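Local coordinates for protein succinyl-CoA ligase (ADP-forming) subunit alpha (Methanosaeta concilii, PDB 6HXI) that binds coenzyme A and joins a CoA-ligase region to a citrate synthase-like C-terminal region in one chain, at residues Leu378-Leu390 with Glu396-Ile409. Residues are numbered along the deposited sequence; the frame is centred on the assembly and turned at random.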
loop_
_atom_site.group_PDB
_atom_site.type_symbol
_atom_site.label_atom_id
_atom_site.label_comp_id
_atom_site.label_asym_id
_atom_site.label_seq_id
_atom_site.Cartn_x
_atom_site.Cartn_y
_atom_site.Cartn_z
ATOM N N LEU B 378 -16.376 -26.844 -1.084
ATOM C CA LEU B 378 -15.931 -27.298 -2.403
ATOM C C LEU B 378 -16.688 -28.483 -2.923
ATOM O O LEU B 378 -17.026 -28.490 -4.112
ATOM C CB LEU B 378 -14.432 -27.564 -2.377
ATOM C CG LEU B 378 -13.568 -26.368 -1.983
ATOM C CD1 LEU B 378 -12.210 -26.834 -1.610
ATOM C CD2 LEU B 378 -13.498 -25.424 -3.106
ATOM N N ASP B 379 -17.063 -29.457 -2.032
ATOM C CA ASP B 379 -17.881 -30.575 -2.514
ATOM C C ASP B 379 -19.241 -30.085 -2.972
ATOM O O ASP B 379 -19.786 -30.667 -3.902
ATOM C CB ASP B 379 -18.045 -31.686 -1.454
ATOM C CG ASP B 379 -16.805 -32.488 -1.132
ATOM O OD1 ASP B 379 -15.790 -32.346 -1.866
ATOM O OD2 ASP B 379 -16.826 -33.235 -0.109
ATOM N N ARG B 380 -19.762 -28.976 -2.381
ATOM C CA ARG B 380 -21.070 -28.431 -2.743
ATOM C C ARG B 380 -21.014 -27.442 -3.875
ATOM O O ARG B 380 -22.052 -26.901 -4.270
ATOM C CB ARG B 380 -21.808 -27.863 -1.529
ATOM C CG ARG B 380 -22.389 -28.993 -0.637
ATOM C CD ARG B 380 -22.479 -28.586 0.829
ATOM N NE ARG B 380 -23.577 -27.655 1.107
ATOM C CZ ARG B 380 -24.685 -27.983 1.769
ATOM N NH1 ARG B 380 -25.629 -27.077 1.983
ATOM N NH2 ARG B 380 -24.854 -29.220 2.227
ATOM N N LYS B 381 -19.814 -27.205 -4.433
ATOM C CA LYS B 381 -19.620 -26.286 -5.566
ATOM C C LYS B 381 -20.213 -24.906 -5.304
ATOM O O LYS B 381 -20.817 -24.310 -6.185
ATOM C CB LYS B 381 -20.164 -26.889 -6.864
ATOM C CG LYS B 381 -19.733 -28.317 -7.132
ATOM C CD LYS B 381 -18.308 -28.488 -7.635
ATOM C CE LYS B 381 -17.996 -29.957 -7.817
ATOM N NZ LYS B 381 -18.748 -30.526 -8.976
ATOM N N MET B 382 -20.035 -24.402 -4.071
ATOM C CA MET B 382 -20.485 -23.074 -3.631
ATOM C C MET B 382 -19.885 -21.955 -4.471
ATOM O O MET B 382 -20.487 -20.893 -4.598
ATOM C CB MET B 382 -20.183 -22.869 -2.129
ATOM C CG MET B 382 -21.121 -23.744 -1.260
ATOM S SD MET B 382 -21.058 -23.320 0.494
ATOM C CE MET B 382 -21.771 -21.653 0.442
ATOM N N GLY B 383 -18.732 -22.227 -5.062
ATOM C CA GLY B 383 -18.047 -21.295 -5.934
ATOM C C GLY B 383 -17.455 -20.121 -5.172
ATOM O O GLY B 383 -17.659 -19.979 -3.964
ATOM N N ILE B 384 -16.790 -19.228 -5.908
ATOM C CA ILE B 384 -16.182 -18.038 -5.364
ATOM C C ILE B 384 -17.256 -17.149 -4.728
ATOM O O ILE B 384 -17.025 -16.637 -3.634
ATOM C CB ILE B 384 -15.291 -17.308 -6.416
ATOM C CG1 ILE B 384 -14.079 -18.200 -6.812
ATOM C CG2 ILE B 384 -14.794 -15.961 -5.899
ATOM C CD1 ILE B 384 -13.398 -17.807 -8.116
ATOM N N GLY B 385 -18.424 -17.016 -5.369
ATOM C CA GLY B 385 -19.524 -16.211 -4.839
ATOM C C GLY B 385 -20.000 -16.732 -3.497
ATOM O O GLY B 385 -20.275 -15.942 -2.613
ATOM N N GLY B 386 -20.063 -18.069 -3.353
ATOM C CA GLY B 386 -20.456 -18.740 -2.124
ATOM C C GLY B 386 -19.424 -18.535 -1.033
ATOM O O GLY B 386 -19.788 -18.337 0.111
ATOM N N VAL B 387 -18.132 -18.583 -1.385
ATOM C CA VAL B 387 -17.026 -18.367 -0.458
ATOM C C VAL B 387 -17.058 -16.897 0.076
ATOM O O VAL B 387 -16.891 -16.675 1.266
ATOM C CB VAL B 387 -15.648 -18.767 -1.062
ATOM C CG1 VAL B 387 -14.497 -18.193 -0.241
ATOM C CG2 VAL B 387 -15.508 -20.268 -1.167
ATOM N N ILE B 388 -17.358 -15.938 -0.782
ATOM C CA ILE B 388 -17.509 -14.533 -0.384
ATOM C C ILE B 388 -18.750 -14.405 0.514
ATOM O O ILE B 388 -18.688 -13.716 1.514
ATOM C CB ILE B 388 -17.574 -13.647 -1.665
ATOM C CG1 ILE B 388 -16.164 -13.584 -2.337
ATOM C CG2 ILE B 388 -18.148 -12.265 -1.375
ATOM C CD1 ILE B 388 -16.070 -12.934 -3.748
ATOM N N GLY B 389 -19.839 -15.113 0.184
ATOM C CA GLY B 389 -21.035 -15.126 1.008
ATOM C C GLY B 389 -20.716 -15.547 2.424
ATOM O O GLY B 389 -21.133 -14.888 3.378
ATOM N N LEU B 390 -19.898 -16.585 2.576
ATOM C CA LEU B 390 -19.510 -17.070 3.913
ATOM C C LEU B 390 -18.556 -16.147 4.640
ATOM O O LEU B 390 -18.817 -15.754 5.785
ATOM C CB LEU B 390 -18.871 -18.471 3.810
ATOM C CG LEU B 390 -19.781 -19.620 3.343
ATOM C CD1 LEU B 390 -18.934 -20.864 3.054
ATOM C CD2 LEU B 390 -20.842 -19.943 4.404
ATOM N N GLU B 396 -24.937 -18.521 3.775
ATOM C CA GLU B 396 -24.952 -19.547 2.751
ATOM C C GLU B 396 -25.925 -18.936 1.758
ATOM O O GLU B 396 -27.114 -18.877 2.021
ATOM C CB GLU B 396 -25.449 -20.891 3.309
ATOM C CG GLU B 396 -25.263 -22.012 2.292
ATOM C CD GLU B 396 -25.258 -23.452 2.782
ATOM O OE1 GLU B 396 -25.021 -24.347 1.933
ATOM O OE2 GLU B 396 -25.467 -23.691 3.997
ATOM N N LEU B 397 -25.396 -18.316 0.703
ATOM C CA LEU B 397 -26.267 -17.556 -0.202
ATOM C C LEU B 397 -26.956 -18.441 -1.170
ATOM O O LEU B 397 -26.357 -19.427 -1.595
ATOM C CB LEU B 397 -25.442 -16.511 -0.993
ATOM C CG LEU B 397 -24.840 -15.348 -0.211
ATOM C CD1 LEU B 397 -23.920 -14.619 -1.073
ATOM C CD2 LEU B 397 -25.942 -14.389 0.278
ATOM N N PRO B 398 -28.156 -18.036 -1.661
ATOM C CA PRO B 398 -28.789 -18.827 -2.725
ATOM C C PRO B 398 -27.964 -18.729 -4.001
ATOM O O PRO B 398 -27.179 -17.784 -4.159
ATOM C CB PRO B 398 -30.184 -18.210 -2.872
ATOM C CG PRO B 398 -30.153 -16.936 -2.141
ATOM C CD PRO B 398 -28.959 -16.851 -1.275
ATOM N N GLU B 399 -28.109 -19.709 -4.884
ATOM C CA GLU B 399 -27.400 -19.792 -6.173
ATOM C C GLU B 399 -27.430 -18.500 -7.000
ATOM O O GLU B 399 -26.369 -18.094 -7.457
ATOM C CB GLU B 399 -27.897 -20.993 -7.016
ATOM C CG GLU B 399 -27.434 -22.310 -6.382
ATOM C CD GLU B 399 -27.804 -23.615 -7.056
ATOM O OE1 GLU B 399 -27.749 -23.675 -8.307
ATOM O OE2 GLU B 399 -28.073 -24.599 -6.325
ATOM N N TYR B 400 -28.592 -17.816 -7.132
ATOM C CA TYR B 400 -28.655 -16.567 -7.885
ATOM C C TYR B 400 -27.816 -15.441 -7.262
ATOM O O TYR B 400 -27.319 -14.585 -7.992
ATOM C CB TYR B 400 -30.109 -16.074 -8.145
ATOM C CG TYR B 400 -30.772 -15.536 -6.892
ATOM C CD1 TYR B 400 -31.438 -16.385 -6.022
ATOM C CD2 TYR B 400 -30.619 -14.200 -6.514
ATOM C CE1 TYR B 400 -32.005 -15.916 -4.847
ATOM C CE2 TYR B 400 -31.103 -13.737 -5.285
ATOM C CZ TYR B 400 -31.796 -14.606 -4.458
ATOM O OH TYR B 400 -32.407 -14.212 -3.292
ATOM N N ALA B 401 -27.712 -15.402 -5.924
ATOM C CA ALA B 401 -26.925 -14.373 -5.240
ATOM C C ALA B 401 -25.398 -14.642 -5.442
ATOM O O ALA B 401 -24.669 -13.745 -5.844
ATOM C CB ALA B 401 -27.293 -14.327 -3.745
ATOM N N ALA B 402 -24.936 -15.885 -5.220
ATOM C CA ALA B 402 -23.529 -16.269 -5.403
ATOM C C ALA B 402 -23.103 -16.070 -6.878
ATOM O O ALA B 402 -22.023 -15.575 -7.114
ATOM C CB ALA B 402 -23.339 -17.727 -4.984
ATOM N N HIS B 403 -23.973 -16.378 -7.855
ATOM C CA HIS B 403 -23.652 -16.159 -9.262
ATOM C C HIS B 403 -23.628 -14.688 -9.607
ATOM O O HIS B 403 -22.856 -14.293 -10.464
ATOM C CB HIS B 403 -24.637 -16.900 -10.178
ATOM C CG HIS B 403 -24.260 -16.870 -11.631
ATOM N ND1 HIS B 403 -24.656 -15.813 -12.474
ATOM C CD2 HIS B 403 -23.569 -17.772 -12.369
ATOM C CE1 HIS B 403 -24.205 -16.121 -13.686
ATOM N NE2 HIS B 403 -23.553 -17.289 -13.682
ATOM N N PHE B 404 -24.474 -13.878 -8.970
ATOM C CA PHE B 404 -24.459 -12.445 -9.176
ATOM C C PHE B 404 -23.124 -11.855 -8.726
ATOM O O PHE B 404 -22.540 -11.052 -9.441
ATOM C CB PHE B 404 -25.635 -11.771 -8.456
ATOM C CG PHE B 404 -25.739 -10.308 -8.765
ATOM C CD1 PHE B 404 -26.178 -9.871 -10.013
ATOM C CD2 PHE B 404 -25.342 -9.357 -7.833
ATOM C CE1 PHE B 404 -26.229 -8.495 -10.314
ATOM C CE2 PHE B 404 -25.412 -7.981 -8.134
ATOM C CZ PHE B 404 -25.828 -7.568 -9.376
ATOM N N ILE B 405 -22.611 -12.295 -7.563
ATOM C CA ILE B 405 -21.321 -11.839 -7.046
ATOM C C ILE B 405 -20.220 -12.140 -8.065
ATOM O O ILE B 405 -19.428 -11.247 -8.380
ATOM C CB ILE B 405 -21.012 -12.455 -5.650
ATOM C CG1 ILE B 405 -21.967 -11.844 -4.585
ATOM C CG2 ILE B 405 -19.510 -12.215 -5.275
ATOM C CD1 ILE B 405 -21.976 -12.589 -3.244
ATOM N N GLU B 406 -20.233 -13.359 -8.625
ATOM C CA GLU B 406 -19.246 -13.779 -9.621
ATOM C C GLU B 406 -19.402 -13.016 -10.944
ATOM O O GLU B 406 -18.403 -12.724 -11.588
ATOM C CB GLU B 406 -19.341 -15.269 -9.848
ATOM C CG GLU B 406 -18.926 -16.055 -8.595
ATOM C CD GLU B 406 -18.870 -17.563 -8.766
ATOM O OE1 GLU B 406 -18.944 -18.288 -7.750
ATOM O OE2 GLU B 406 -18.719 -18.025 -9.918
ATOM N N LEU B 407 -20.655 -12.650 -11.323
ATOM C CA LEU B 407 -20.913 -11.853 -12.525
ATOM C C LEU B 407 -20.314 -10.448 -12.370
ATOM O O LEU B 407 -19.691 -9.970 -13.296
ATOM C CB LEU B 407 -22.421 -11.798 -12.771
ATOM C CG LEU B 407 -23.013 -11.035 -13.969
ATOM C CD1 LEU B 407 -22.510 -11.622 -15.314
ATOM C CD2 LEU B 407 -24.582 -11.182 -13.957
ATOM N N VAL B 408 -20.530 -9.797 -11.222
ATOM C CA VAL B 408 -20.028 -8.463 -10.902
ATOM C C VAL B 408 -18.480 -8.459 -10.993
ATOM O O VAL B 408 -17.934 -7.571 -11.627
ATOM C CB VAL B 408 -20.525 -7.988 -9.513
ATOM C CG1 VAL B 408 -19.723 -6.760 -9.030
ATOM C CG2 VAL B 408 -22.018 -7.709 -9.556
ATOM N N ILE B 409 -17.802 -9.479 -10.395
ATOM C CA ILE B 409 -16.347 -9.634 -10.446
ATOM C C ILE B 409 -15.835 -9.658 -11.877
ATOM O O ILE B 409 -14.878 -8.963 -12.174
ATOM C CB ILE B 409 -15.893 -10.863 -9.625
ATOM C CG1 ILE B 409 -16.131 -10.632 -8.167
ATOM C CG2 ILE B 409 -14.421 -11.229 -9.866
ATOM C CD1 ILE B 409 -15.927 -11.951 -7.274
HETATM O O HOH W 1 -22.443 -18.347 0.575
#
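G385 and A402 mark where helix 383-390 and helix 399-409 meet, with their CA atoms 4.0 Å apart. The axes approach to 7.2 Å and cross at 105°, a close, nearly perpendicular packing. Ahead of helix 383-390 in the chain, a Schellman motif at K381 ends helix 374-379. P398 takes the N-cap position of the second helix. With no side chain on G385, its CA comes within 3.4 Å of A402 O and makes a CA-H...O contact. The methyl of A402 lies against the backbone of G385 and G386.

E406 reaches this glycine-rich turn with a chain that is extended beyond CG. Its OE1 accepts a hydrogen bond from G385 N at 2.7 Å, nearly straight at 174°. The N-H is met on the anti side of the carboxylate, somewhat out of its plane. Further along, L397 CD1 lies 3.6 Å from G389 CA, another place where glycine admits a side chain to the backbone. I388 CD1 meets I409 CD1 tip to tip at 3.7 Å, while I405 CG2 packs beside I388 CD1, the two side chains running past each other in opposite directions. L575, L578 and I582 of helix 571-594 extend this apolar layer.

E396 has CG anti to the backbone N (chi1 -171°), and its extended chain carries the carboxylate out to R380. R380 NH1 meets the syn side of E396 OE1 at 2.8 Å in a salt bridge, though the arginine is poorly ordered. The methyl of M382 packs on E396 CG. A water joins G386 O to L397 N.

In this helical, citrate synthase-like part of the chain, glycines thus permit close helix packing. The negative charge of E406 near the N-terminal turn of helix 383-390 would probably be favoured by the helix dipole.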